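Side-chain contacts in L-threonine-O-3-phosphate decarboxylase (PDB 3FKD), which probably uses pyridoxal 5'-phosphate to decarboxylate L-threonine O-3-phosphate, as a member of the class I and II aminotransferase family: residues P50-L55 with I70-G75; T262-L267 with K333-F338; Y295-E298 with M302-R305. All coordinates share one frame; numbering follows the deposited sequence.

Contacts 2 and 3 are neighbours near the C-terminus, with centres 14 Å apart, whereas contact 1 lies on the opposite side of the chain's centre, 45 Å from contact 2 and 37 Å from contact 3. Contact 1 flanks an edge strand of the seven-stranded sheet, the large-domain sheet that in this family carries the cofactor site. Contacts 2 and 3 belong to the smaller C-terminal layer of helices on a five-stranded sheet. They meet where helix 325-339 packs on helix 289-298: Ala334 CB lies 3.4 Å from the selenomethionine methyl CE of Met296, and the rings of Phe338 and Tyr295 meet edge-to-face. Contacts 1 and 3 stay about 16 Å apart at their nearest atoms.

Contact 1: P50-L55 with I70-G75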
ATOM      1  N   PRO A  50      -3.855  11.506  -5.501  1.00 22.01           N
ATOM      2  CA  PRO A  50      -2.521  10.901  -5.539  1.00 23.21           C
ATOM      3  C   PRO A  50      -1.888  11.106  -4.192  1.00 23.56           C
ATOM      4  O   PRO A  50      -0.984  10.427  -3.719  1.00 20.66           O
ATOM      5  CB  PRO A  50      -1.764  11.793  -6.539  1.00 23.06           C
ATOM      6  CG  PRO A  50      -2.814  12.561  -7.263  1.00 24.09           C
ATOM      7  CD  PRO A  50      -3.957  12.699  -6.352  1.00 22.14           C
ATOM      8  N   ASP A  51      -2.429  12.147  -3.607  1.00 26.18           N
ATOM      9  CA  ASP A  51      -1.961  12.780  -2.405  1.00 28.56           C
ATOM     10  C   ASP A  51      -2.778  12.393  -1.135  1.00 25.76           C
ATOM     11  O   ASP A  51      -2.379  12.710  -0.024  1.00 25.18           O
ATOM     12  CB  ASP A  51      -2.161  14.286  -2.663  1.00 26.08           C
ATOM     13  CG  ASP A  51      -1.432  15.120  -1.698  1.00 30.78           C
ATOM     14  OD1 ASP A  51      -0.761  14.516  -0.809  1.00 33.34           O
ATOM     15  OD2 ASP A  51      -1.524  16.359  -1.814  1.00 31.00           O
ATOM     16  N   ALA A  52      -3.937  11.762  -1.321  1.00 24.87           N
ATOM     17  CA  ALA A  52      -5.023  11.819  -0.313  1.00 26.19           C
ATOM     18  C   ALA A  52      -5.129  13.185   0.383  1.00 26.39           C
ATOM     19  O   ALA A  52      -5.278  13.253   1.614  1.00 26.08           O
ATOM     20  CB  ALA A  52      -4.867  10.700   0.731  1.00 23.51           C
ATOM     21  N   GLY A  53      -5.052  14.266  -0.394  1.00 25.55           N
ATOM     22  CA  GLY A  53      -4.922  15.597   0.162  1.00 24.59           C
ATOM     23  C   GLY A  53      -6.113  16.108   0.957  1.00 27.31           C
ATOM     24  O   GLY A  53      -5.933  16.913   1.869  1.00 28.28           O
ATOM     25  N   THR A  54      -7.327  15.690   0.595  1.00 24.95           N
ATOM     26  CA  THR A  54      -8.500  16.097   1.325  1.00 25.09           C
ATOM     27  C   THR A  54      -8.527  15.435   2.706  1.00 27.82           C
ATOM     28  O   THR A  54      -8.856  16.090   3.719  1.00 26.83           O
ATOM     29  CB  THR A  54      -9.814  15.799   0.536  1.00 27.46           C
ATOM     30  OG1 THR A  54      -9.822  16.573  -0.657  1.00 28.98           O
ATOM     31  CG2 THR A  54     -11.001  16.223   1.306  1.00 23.44           C
ATOM     32  N   LEU A  55      -8.183  14.142   2.758  1.00 25.96           N
ATOM     33  CA  LEU A  55      -8.059  13.472   4.043  1.00 25.06           C
ATOM     34  C   LEU A  55      -6.996  14.153   4.887  1.00 25.13           C
ATOM     35  O   LEU A  55      -7.233  14.463   6.053  1.00 26.17           O
ATOM     36  CB  LEU A  55      -7.764  11.982   3.898  1.00 23.67           C
ATOM     37  CG  LEU A  55      -7.765  11.113   5.162  1.00 20.46           C
ATOM     38  CD1 LEU A  55      -9.006  11.413   6.019  1.00 21.77           C
ATOM     39  CD2 LEU A  55      -7.719   9.669   4.799  1.00 17.32           C
ATOM     40  N   ILE A  70       0.902  16.474   8.319  1.00 26.51           N
ATOM     41  CA  ILE A  70       0.325  15.138   8.170  1.00 26.02           C
ATOM     42  C   ILE A  70       0.732  14.488   6.856  1.00 25.52           C
ATOM     43  O   ILE A  70       0.970  15.137   5.850  1.00 27.22           O
ATOM     44  CB  ILE A  70      -1.238  15.071   8.369  1.00 25.33           C
ATOM     45  CG1 ILE A  70      -1.610  14.989   9.849  1.00 27.65           C
ATOM     46  CG2 ILE A  70      -1.825  13.826   7.727  1.00 21.56           C
ATOM     47  CD1 ILE A  70      -1.631  16.301  10.603  1.00 30.97           C
ATOM     48  N   LEU A  71       0.817  13.181   6.875  1.00 23.94           N
ATOM     49  CA  LEU A  71       1.114  12.444   5.674  1.00 23.17           C
ATOM     50  C   LEU A  71       0.361  11.138   5.818  1.00 20.36           C
ATOM     51  O   LEU A  71       0.703  10.308   6.683  1.00 20.97           O
ATOM     52  CB  LEU A  71       2.625  12.189   5.550  1.00 23.47           C
ATOM     53  CG  LEU A  71       2.966  11.219   4.410  1.00 24.28           C
ATOM     54  CD1 LEU A  71       3.190  11.937   3.136  1.00 22.45           C
ATOM     55  CD2 LEU A  71       4.185  10.366   4.749  1.00 27.15           C
ATOM     56  N   VAL A  72      -0.684  10.988   5.022  1.00 17.82           N
ATOM     57  CA  VAL A  72      -1.459   9.773   4.992  1.00 18.31           C
ATOM     58  C   VAL A  72      -0.640   8.637   4.387  1.00 17.00           C
ATOM     59  O   VAL A  72       0.044   8.808   3.428  1.00 17.99           O
ATOM     60  CB  VAL A  72      -2.843   9.967   4.289  1.00 17.82           C
ATOM     61  CG1 VAL A  72      -3.688   8.699   4.343  1.00 15.25           C
ATOM     62  CG2 VAL A  72      -3.595  11.128   4.921  1.00 20.23           C
ATOM     63  N   THR A  73      -0.752   7.458   4.959  1.00 17.44           N
ATOM     64  CA  THR A  73       0.105   6.355   4.594  1.00 17.76           C
ATOM     65  C   THR A  73      -0.730   5.095   4.288  1.00 16.83           C
ATOM     66  O   THR A  73      -1.890   5.037   4.650  1.00 17.66           O
ATOM     67  CB  THR A  73       1.162   6.123   5.720  1.00 17.13           C
ATOM     68  OG1 THR A  73       2.281   5.444   5.172  1.00 20.36           O
ATOM     69  CG2 THR A  73       0.592   5.330   6.865  1.00 16.11           C
ATOM     70  N   ASN A  74      -0.167   4.130   3.575  1.00 15.69           N
ATOM     71  CA  ASN A  74      -0.815   2.856   3.300  1.00 16.41           C
ATOM     72  C   ASN A  74      -0.767   1.920   4.525  1.00 16.74           C
ATOM     73  O   ASN A  74      -0.177   0.861   4.438  1.00 17.60           O
ATOM     74  CB  ASN A  74      -0.116   2.169   2.134  1.00 15.26           C
ATOM     75  CG  ASN A  74      -0.887   0.985   1.554  1.00 15.47           C
ATOM     76  OD1 ASN A  74      -2.082   0.924   1.591  1.00 13.56           O
ATOM     77  ND2 ASN A  74      -0.150   0.058   0.938  1.00 18.32           N
ATOM     78  N   GLY A  75      -1.408   2.287   5.633  1.00 15.63           N
ATOM     79  CA  GLY A  75      -1.287   1.517   6.863  1.00 18.08           C
ATOM     80  C   GLY A  75      -0.180   2.080   7.748  1.00 17.39           C
ATOM     81  O   GLY A  75       0.678   2.792   7.267  1.00 16.11           O
TER
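Ala52 and Leu55, at the start of helix 53-62, pack against Val72 of the edge strand 70-73 in a small, buried and wholly apolar contact at the margin of the large-domain sheet. The two segments bury 131 Å² between them, more than half of it on Val72. The isopropyl group of Val72 is the centre of the contact. Ala52 CB approaches it at the fork, 4.2 Å from Val72 CB and nearly as close to both methyls. Leu55 comes in from one turn further along and crosses the valine at about a right angle, so that both valine methyls are met: Leu55 CD2 lies 4.2 Å from Val72 CG1, and Leu55 CG is equally far, 4.2 Å, from Val72 CG2. With CG1 anti to the backbone N (chi1 -176°), Val72 spreads both methyls toward the helix start. All these distances are ordinary van der Waals spacings, without compression.

Ala52 holds the N-cap position, and its left-handed backbone conformation turns the chain from the preceding loop into the helix. Asp51 and Thr54 are engaged locally: Asp51 in a salt bridge with Arg56, and Thr54 in a hydrogen bond with Glu49. Helix 230-241 closes over the apolar side, with Ile233 on Ala52 and with Ala236 and Leu240 on Leu55, while Leu59 of helix 53-62 extends the cover of Val72. Strand 70-73 is hydrogen-bonded to the antiparallel strand 207-210, and Asn74 just beyond it reaches Ala227 of the second subunit.

Contact 2: T262-L267 with K333-F338; sequences TALNRL and KALETF
Two helices of the C-terminal α/β layer, 250-266 and 325-339, meet here through leucines, with Leu335 set against Leu264 and Leu267. The branched end of Leu335 does most of the touching. Its CD2 methyl lies against Leu264 in the last turn of helix 250-266 and Leu267 just beyond its end: Leu335 CD2 is 3.5 Å from Leu264 CD2, a close methyl-methyl approach, and 4.0 Å from Leu267 CD2. The Leu267 methyl also reaches inward along the branch, with Leu267 CD2 3.9 Å from Leu335 CG. Leu264 and Leu335 stand roughly perpendicular to each other, whereas Leu267 comes in at a slant. Leu335 reaches toward the other segment with its CG anti to the backbone N (chi1 -176°).

At the outer margin Leu267 also covers part of Glu336: Leu267 CD2 is 4.0 Å from Glu336 N, and Leu267 CD1 lies 4.3 Å from Glu336 OE1. On the far side of helix 325-339, the carbonyl Lys333 O accepts two bonds from one residue, from Thr337 N at 2.8 Å and from Thr337 OG1 at 3.1 Å. The hydroxyl bond, whose donor stands 52° out of the carbonyl plane, holds the Thr337 side chain against its own helix.

Beneath the helices, strand 279-284 supplies Phe280 under Leu264 and Leu282 under Leu335. Leucines packed between two helices laid over one face of a mixed, largely antiparallel sheet are in keeping with the small domain of the aspartate aminotransferase (fold type I) family.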
ATOM      1  N   THR A 262      -7.195 -11.661  36.673  1.00 30.45           N
ATOM      2  CA  THR A 262      -7.407 -12.211  37.997  1.00 28.55           C
ATOM      3  C   THR A 262      -7.699 -13.698  37.924  1.00 30.97           C
ATOM      4  O   THR A 262      -7.072 -14.519  38.622  1.00 35.32           O
ATOM      5  CB  THR A 262      -8.621 -11.539  38.654  1.00 29.38           C
ATOM      6  OG1 THR A 262      -8.370 -10.132  38.817  1.00 28.19           O
ATOM      7  CG2 THR A 262      -8.931 -12.192  39.987  1.00 28.53           C
ATOM      8  N   ALA A 263      -8.681 -14.056  37.116  1.00 29.19           N
ATOM      9  CA  ALA A 263      -8.971 -15.458  36.916  1.00 29.50           C
ATOM     10  C   ALA A 263      -7.740 -16.175  36.369  1.00 34.49           C
ATOM     11  O   ALA A 263      -7.396 -17.246  36.871  1.00 36.98           O
ATOM     12  CB  ALA A 263     -10.158 -15.653  36.015  1.00 26.95           C
ATOM     13  N   LEU A 264      -7.050 -15.597  35.378  1.00 29.42           N
ATOM     14  CA  LEU A 264      -5.879 -16.269  34.863  1.00 30.34           C
ATOM     15  C   LEU A 264      -4.774 -16.549  35.912  1.00 35.22           C
ATOM     16  O   LEU A 264      -4.160 -17.626  35.898  1.00 35.64           O
ATOM     17  CB  LEU A 264      -5.307 -15.571  33.628  1.00 32.02           C
ATOM     18  CG  LEU A 264      -6.117 -15.783  32.333  1.00 31.27           C
ATOM     19  CD1 LEU A 264      -5.651 -14.861  31.254  1.00 26.63           C
ATOM     20  CD2 LEU A 264      -6.133 -17.206  31.837  1.00 30.07           C
ATOM     21  N   ASN A 265      -4.493 -15.598  36.797  1.00 32.27           N
ATOM     22  CA  ASN A 265      -3.418 -15.802  37.740  1.00 32.98           C
ATOM     23  C   ASN A 265      -3.803 -16.925  38.731  1.00 36.40           C
ATOM     24  O   ASN A 265      -2.965 -17.745  39.140  1.00 36.30           O
ATOM     25  CB  ASN A 265      -3.060 -14.503  38.461  1.00 31.79           C
ATOM     26  CG  ASN A 265      -2.193 -13.576  37.618  1.00 31.33           C
ATOM     27  OD1 ASN A 265      -1.315 -14.017  36.889  1.00 31.93           O
ATOM     28  ND2 ASN A 265      -2.437 -12.276  37.731  1.00 30.59           N
ATOM     29  N   ARG A 266      -5.079 -16.986  39.077  1.00 34.25           N
ATOM     30  CA  ARG A 266      -5.547 -18.021  39.978  1.00 37.93           C
ATOM     31  C   ARG A 266      -5.159 -19.385  39.465  1.00 40.65           C
ATOM     32  O   ARG A 266      -4.972 -20.320  40.255  1.00 42.09           O
ATOM     33  CB  ARG A 266      -7.060 -17.986  40.118  1.00 37.89           C
ATOM     34  CG  ARG A 266      -7.542 -16.945  41.061  1.00 36.68           C
ATOM     35  CD  ARG A 266      -8.913 -17.311  41.447  1.00 39.08           C
ATOM     36  NE  ARG A 266      -9.387 -16.475  42.537  1.00 41.82           N
ATOM     37  CZ  ARG A 266     -10.638 -16.465  42.957  1.00 39.64           C
ATOM     38  NH1 ARG A 266     -11.534 -17.259  42.379  1.00 41.05           N
ATOM     39  NH2 ARG A 266     -10.975 -15.667  43.952  1.00 40.61           N
ATOM     40  N   LEU A 267      -5.082 -19.510  38.145  1.00 36.44           N
ATOM     41  CA  LEU A 267      -4.709 -20.782  37.556  1.00 38.67           C
ATOM     42  C   LEU A 267      -3.304 -21.114  37.998  1.00 39.00           C
ATOM     43  O   LEU A 267      -2.476 -20.217  38.169  1.00 37.83           O
ATOM     44  CB  LEU A 267      -4.825 -20.758  36.023  1.00 39.96           C
ATOM     45  CG  LEU A 267      -6.134 -21.392  35.520  1.00 40.97           C
ATOM     46  CD1 LEU A 267      -7.309 -20.851  36.299  1.00 37.08           C
ATOM     47  CD2 LEU A 267      -6.328 -21.229  34.014  1.00 35.60           C
ATOM     48  N   LYS A 333     -11.663 -22.204  31.152  1.00 44.39           N
ATOM     49  CA  LYS A 333     -11.813 -23.652  31.203  1.00 42.92           C
ATOM     50  C   LYS A 333     -10.922 -24.273  30.140  1.00 43.50           C
ATOM     51  O   LYS A 333     -10.127 -25.165  30.426  1.00 45.46           O
ATOM     52  CB  LYS A 333     -13.266 -24.040  30.997  1.00 39.10           C
ATOM     53  CG  LYS A 333     -14.155 -23.315  31.977  1.00 45.76           C
ATOM     54  CD  LYS A 333     -15.496 -24.007  32.229  1.00 51.43           C
ATOM     55  CE  LYS A 333     -16.160 -23.412  33.472  1.00 56.11           C
ATOM     56  NZ  LYS A 333     -17.666 -23.432  33.415  1.00 62.58           N
ATOM     57  N   ALA A 334     -11.045 -23.776  28.917  1.00 41.30           N
ATOM     58  CA  ALA A 334     -10.221 -24.240  27.826  1.00 40.16           C
ATOM     59  C   ALA A 334      -8.785 -24.378  28.313  1.00 42.48           C
ATOM     60  O   ALA A 334      -8.145 -25.397  28.105  1.00 43.67           O
ATOM     61  CB  ALA A 334     -10.302 -23.271  26.671  1.00 40.50           C
ATOM     62  N   LEU A 335      -8.282 -23.350  28.977  1.00 41.76           N
ATOM     63  CA  LEU A 335      -6.911 -23.358  29.464  1.00 42.85           C
ATOM     64  C   LEU A 335      -6.665 -24.378  30.631  1.00 43.37           C
ATOM     65  O   LEU A 335      -5.736 -25.211  30.585  1.00 41.80           O
ATOM     66  CB  LEU A 335      -6.512 -21.928  29.851  1.00 39.56           C
ATOM     67  CG  LEU A 335      -5.076 -21.680  30.311  1.00 36.24           C
ATOM     68  CD1 LEU A 335      -4.115 -22.281  29.336  1.00 35.31           C
ATOM     69  CD2 LEU A 335      -4.852 -20.190  30.488  1.00 32.84           C
ATOM     70  N   GLU A 336      -7.496 -24.286  31.661  1.00 42.02           N
ATOM     71  CA  GLU A 336      -7.466 -25.204  32.788  1.00 44.90           C
ATOM     72  C   GLU A 336      -7.387 -26.639  32.294  1.00 45.55           C
ATOM     73  O   GLU A 336      -6.593 -27.446  32.781  1.00 47.38           O
ATOM     74  CB  GLU A 336      -8.717 -25.017  33.642  1.00 42.34           C
ATOM     75  CG  GLU A 336      -8.544 -25.541  35.020  1.00 52.30           C
ATOM     76  CD  GLU A 336      -9.438 -24.825  36.034  1.00 60.30           C
ATOM     77  OE1 GLU A 336     -10.264 -23.961  35.602  1.00 58.17           O
ATOM     78  OE2 GLU A 336      -9.298 -25.131  37.255  1.00 54.58           O
ATOM     79  N   THR A 337      -8.206 -26.942  31.302  1.00 41.89           N
ATOM     80  CA  THR A 337      -8.215 -28.256  30.702  1.00 44.91           C
ATOM     81  C   THR A 337      -6.857 -28.624  30.097  1.00 43.84           C
ATOM     82  O   THR A 337      -6.409 -29.773  30.164  1.00 42.42           O
ATOM     83  CB  THR A 337      -9.309 -28.311  29.647  1.00 44.16           C
ATOM     84  OG1 THR A 337     -10.563 -28.212  30.320  1.00 46.93           O
ATOM     85  CG2 THR A 337      -9.269 -29.617  28.898  1.00 43.92           C
ATOM     86  N   PHE A 338      -6.216 -27.632  29.496  1.00 42.07           N
ATOM     87  CA  PHE A 338      -4.880 -27.810  28.976  1.00 43.41           C
ATOM     88  C   PHE A 338      -3.916 -28.177  30.117  1.00 44.18           C
ATOM     89  O   PHE A 338      -3.297 -29.225  30.117  1.00 43.27           O
ATOM     90  CB  PHE A 338      -4.395 -26.551  28.253  1.00 39.72           C
ATOM     91  CG  PHE A 338      -2.983 -26.673  27.702  1.00 40.89           C
ATOM     92  CD1 PHE A 338      -2.725 -27.447  26.575  1.00 39.01           C
ATOM     93  CD2 PHE A 338      -1.917 -26.024  28.319  1.00 38.32           C
ATOM     94  CE1 PHE A 338      -1.442 -27.562  26.072  1.00 37.14           C
ATOM     95  CE2 PHE A 338      -0.629 -26.143  27.821  1.00 38.13           C
ATOM     96  CZ  PHE A 338      -0.389 -26.914  26.701  1.00 36.94           C
TER

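Contact 3: Y295-E298 with M302-R305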
ATOM      1  N   TYR A 295      -3.852 -26.594  20.622  1.00 31.19           N
ATOM      2  CA  TYR A 295      -4.899 -27.196  21.450  1.00 32.27           C
ATOM      3  C   TYR A 295      -6.172 -26.316  21.509  1.00 33.78           C
ATOM      4  O   TYR A 295      -7.254 -26.729  21.098  1.00 33.68           O
ATOM      5  CB  TYR A 295      -4.315 -27.362  22.847  1.00 33.43           C
ATOM      6  CG  TYR A 295      -5.264 -27.863  23.903  1.00 37.53           C
ATOM      7  CD1 TYR A 295      -5.429 -29.234  24.114  1.00 39.53           C
ATOM      8  CD2 TYR A 295      -5.970 -26.979  24.720  1.00 37.44           C
ATOM      9  CE1 TYR A 295      -6.278 -29.720  25.084  1.00 38.61           C
ATOM     10  CE2 TYR A 295      -6.832 -27.455  25.694  1.00 39.08           C
ATOM     11  CZ  TYR A 295      -6.976 -28.835  25.871  1.00 41.16           C
ATOM     12  OH  TYR A 295      -7.824 -29.345  26.826  1.00 42.46           O
HETATM   13  N   MSE A 296      -6.011 -25.104  22.031  1.00 32.11           N
HETATM   14  CA  MSE A 296      -7.020 -24.081  22.014  1.00 32.51           C
HETATM   15  C   MSE A 296      -7.733 -23.956  20.652  1.00 30.45           C
HETATM   16  O   MSE A 296      -8.934 -23.782  20.593  1.00 26.51           O
HETATM   17  CB  MSE A 296      -6.380 -22.756  22.421  1.00 31.30           C
HETATM   18  CG  MSE A 296      -5.727 -22.799  23.783  1.00 32.04           C
HETATM   19 SE   MSE A 296      -7.046 -23.131  25.234  1.00 54.04          SE
HETATM   20  CE  MSE A 296      -7.844 -21.323  25.285  1.00 36.70           C
ATOM     21  N   LEU A 297      -6.981 -24.082  19.568  1.00 30.41           N
ATOM     22  CA  LEU A 297      -7.563 -24.009  18.238  1.00 29.44           C
ATOM     23  C   LEU A 297      -8.310 -25.290  17.878  1.00 30.32           C
ATOM     24  O   LEU A 297      -9.508 -25.267  17.608  1.00 31.79           O
ATOM     25  CB  LEU A 297      -6.523 -23.659  17.162  1.00 27.68           C
ATOM     26  CG  LEU A 297      -7.204 -23.411  15.806  1.00 28.43           C
ATOM     27  CD1 LEU A 297      -8.089 -22.185  15.863  1.00 27.88           C
ATOM     28  CD2 LEU A 297      -6.242 -23.311  14.683  1.00 24.40           C
ATOM     29  N   GLU A 298      -7.614 -26.413  17.905  1.00 32.49           N
ATOM     30  CA  GLU A 298      -8.234 -27.694  17.591  1.00 33.42           C
ATOM     31  C   GLU A 298      -9.286 -28.186  18.591  1.00 32.48           C
ATOM     32  O   GLU A 298     -10.385 -28.573  18.194  1.00 32.99           O
ATOM     33  CB  GLU A 298      -7.150 -28.739  17.346  1.00 33.45           C
ATOM     34  CG  GLU A 298      -6.339 -28.334  16.142  1.00 35.70           C
ATOM     35  CD  GLU A 298      -4.970 -29.006  16.059  1.00 46.01           C
ATOM     36  OE1 GLU A 298      -4.701 -29.975  16.842  1.00 46.97           O
ATOM     37  OE2 GLU A 298      -4.165 -28.549  15.198  1.00 44.76           O
HETATM   38  N   MSE A 302     -10.488 -21.687  19.652  1.00 30.78           N
HETATM   39  CA  MSE A 302     -10.035 -20.385  20.086  1.00 29.34           C
HETATM   40  C   MSE A 302      -8.654 -20.094  19.552  1.00 28.72           C
HETATM   41  O   MSE A 302      -7.735 -20.900  19.712  1.00 30.32           O
HETATM   42  CB  MSE A 302     -10.011 -20.321  21.602  1.00 29.68           C
HETATM   43  CG  MSE A 302     -11.369 -20.086  22.199  1.00 32.48           C
HETATM   44 SE   MSE A 302     -11.417 -20.383  24.131  1.00 54.48          SE
HETATM   45  CE  MSE A 302     -12.526 -22.009  24.184  1.00 39.27           C
ATOM     46  N   LEU A 303      -8.491 -18.924  18.954  1.00 25.96           N
ATOM     47  CA  LEU A 303      -7.175 -18.540  18.483  1.00 26.42           C
ATOM     48  C   LEU A 303      -6.410 -17.653  19.462  1.00 24.70           C
ATOM     49  O   LEU A 303      -6.950 -16.727  20.022  1.00 23.44           O
ATOM     50  CB  LEU A 303      -7.213 -17.925  17.060  1.00 25.37           C
ATOM     51  CG  LEU A 303      -5.823 -17.812  16.402  1.00 27.93           C
ATOM     52  CD1 LEU A 303      -5.240 -19.186  16.120  1.00 29.98           C
ATOM     53  CD2 LEU A 303      -5.841 -17.013  15.104  1.00 30.30           C
ATOM     54  N   ILE A 304      -5.128 -17.955  19.642  1.00 25.73           N
ATOM     55  CA  ILE A 304      -4.247 -17.167  20.498  1.00 25.20           C
ATOM     56  C   ILE A 304      -2.999 -16.810  19.699  1.00 24.84           C
ATOM     57  O   ILE A 304      -2.692 -17.484  18.731  1.00 27.06           O
ATOM     58  CB  ILE A 304      -3.838 -17.949  21.773  1.00 22.75           C
ATOM     59  CG1 ILE A 304      -2.873 -19.078  21.433  1.00 26.23           C
ATOM     60  CG2 ILE A 304      -5.032 -18.553  22.388  1.00 24.17           C
ATOM     61  CD1 ILE A 304      -2.363 -19.780  22.601  1.00 29.50           C
ATOM     62  N   ARG A 305      -2.290 -15.759  20.109  1.00 23.35           N
ATOM     63  CA  ARG A 305      -0.997 -15.410  19.533  1.00 22.98           C
ATOM     64  C   ARG A 305       0.223 -16.056  20.238  1.00 22.08           C
ATOM     65  O   ARG A 305       0.629 -15.653  21.322  1.00 20.37           O
ATOM     66  CB  ARG A 305      -0.854 -13.883  19.492  1.00 23.47           C
ATOM     67  CG  ARG A 305       0.496 -13.355  19.058  1.00 23.20           C
ATOM     68  CD  ARG A 305       0.765 -13.510  17.564  1.00 24.52           C
ATOM     69  NE  ARG A 305       1.523 -12.363  17.019  1.00 25.64           N
ATOM     70  CZ  ARG A 305       2.848 -12.352  16.906  1.00 26.39           C
ATOM     71  NH1 ARG A 305       3.557 -13.414  17.276  1.00 26.54           N
ATOM     72  NH2 ARG A 305       3.469 -11.290  16.427  1.00 25.21           N
TER
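The carbonyl oxygen of Met296 receives the backbone N-H of Met302 in a short and nearly straight bond, with Met302 N 2.8 Å from Met296 O and an N-H...O angle of 172°. The donor stands above the carbonyl plane, 41° out of it. Bridging six residues, this bond draws the first residue of the strand against the last turn of helix 289-298. Met302 O also lies 3.2 Å from Met296 O, two acceptors without a bond. Leu297 N faces Met302 O as well, but at too poor an angle to bond.

Both Met296 and Met302 are selenomethionines, and together they account for more than half of the 275 Å² buried. The Met296 chain is bent at chi2 and chi3, which curls its end round to set its methyl beside the partner's selenium: Met296 CE lies 3.9 Å from Met302 SE. The Met302 side chain runs out straighter before it bends at its last torsion, and the two chains pass each other at a slant. The base of the Met296 side chain has polar company, with its CB 3.6 Å from Met302 O.

The helix, a three-residue link and the strand thus form a short α-to-β connection in the small domain, with strand 302-306 lying between strands 18-19 and 317-321 in the five-stranded sheet. Leu303 bonds through its backbone to Val18 of strand 18-19 and to Phe20 just beyond it.

On the more open side, Leu297 and Leu303 lie alongside one another and point the same way, Leu297 CD1 being 4.1 Å from Leu303 CD1. Further along, Ile304 CG2 rests loosely on Met296 CB, 4.4 Å away, and Ile304 also packs on Leu292 of the same helix. Phe331 covers Met296, and Ala334 and Phe20 adjoin Met302.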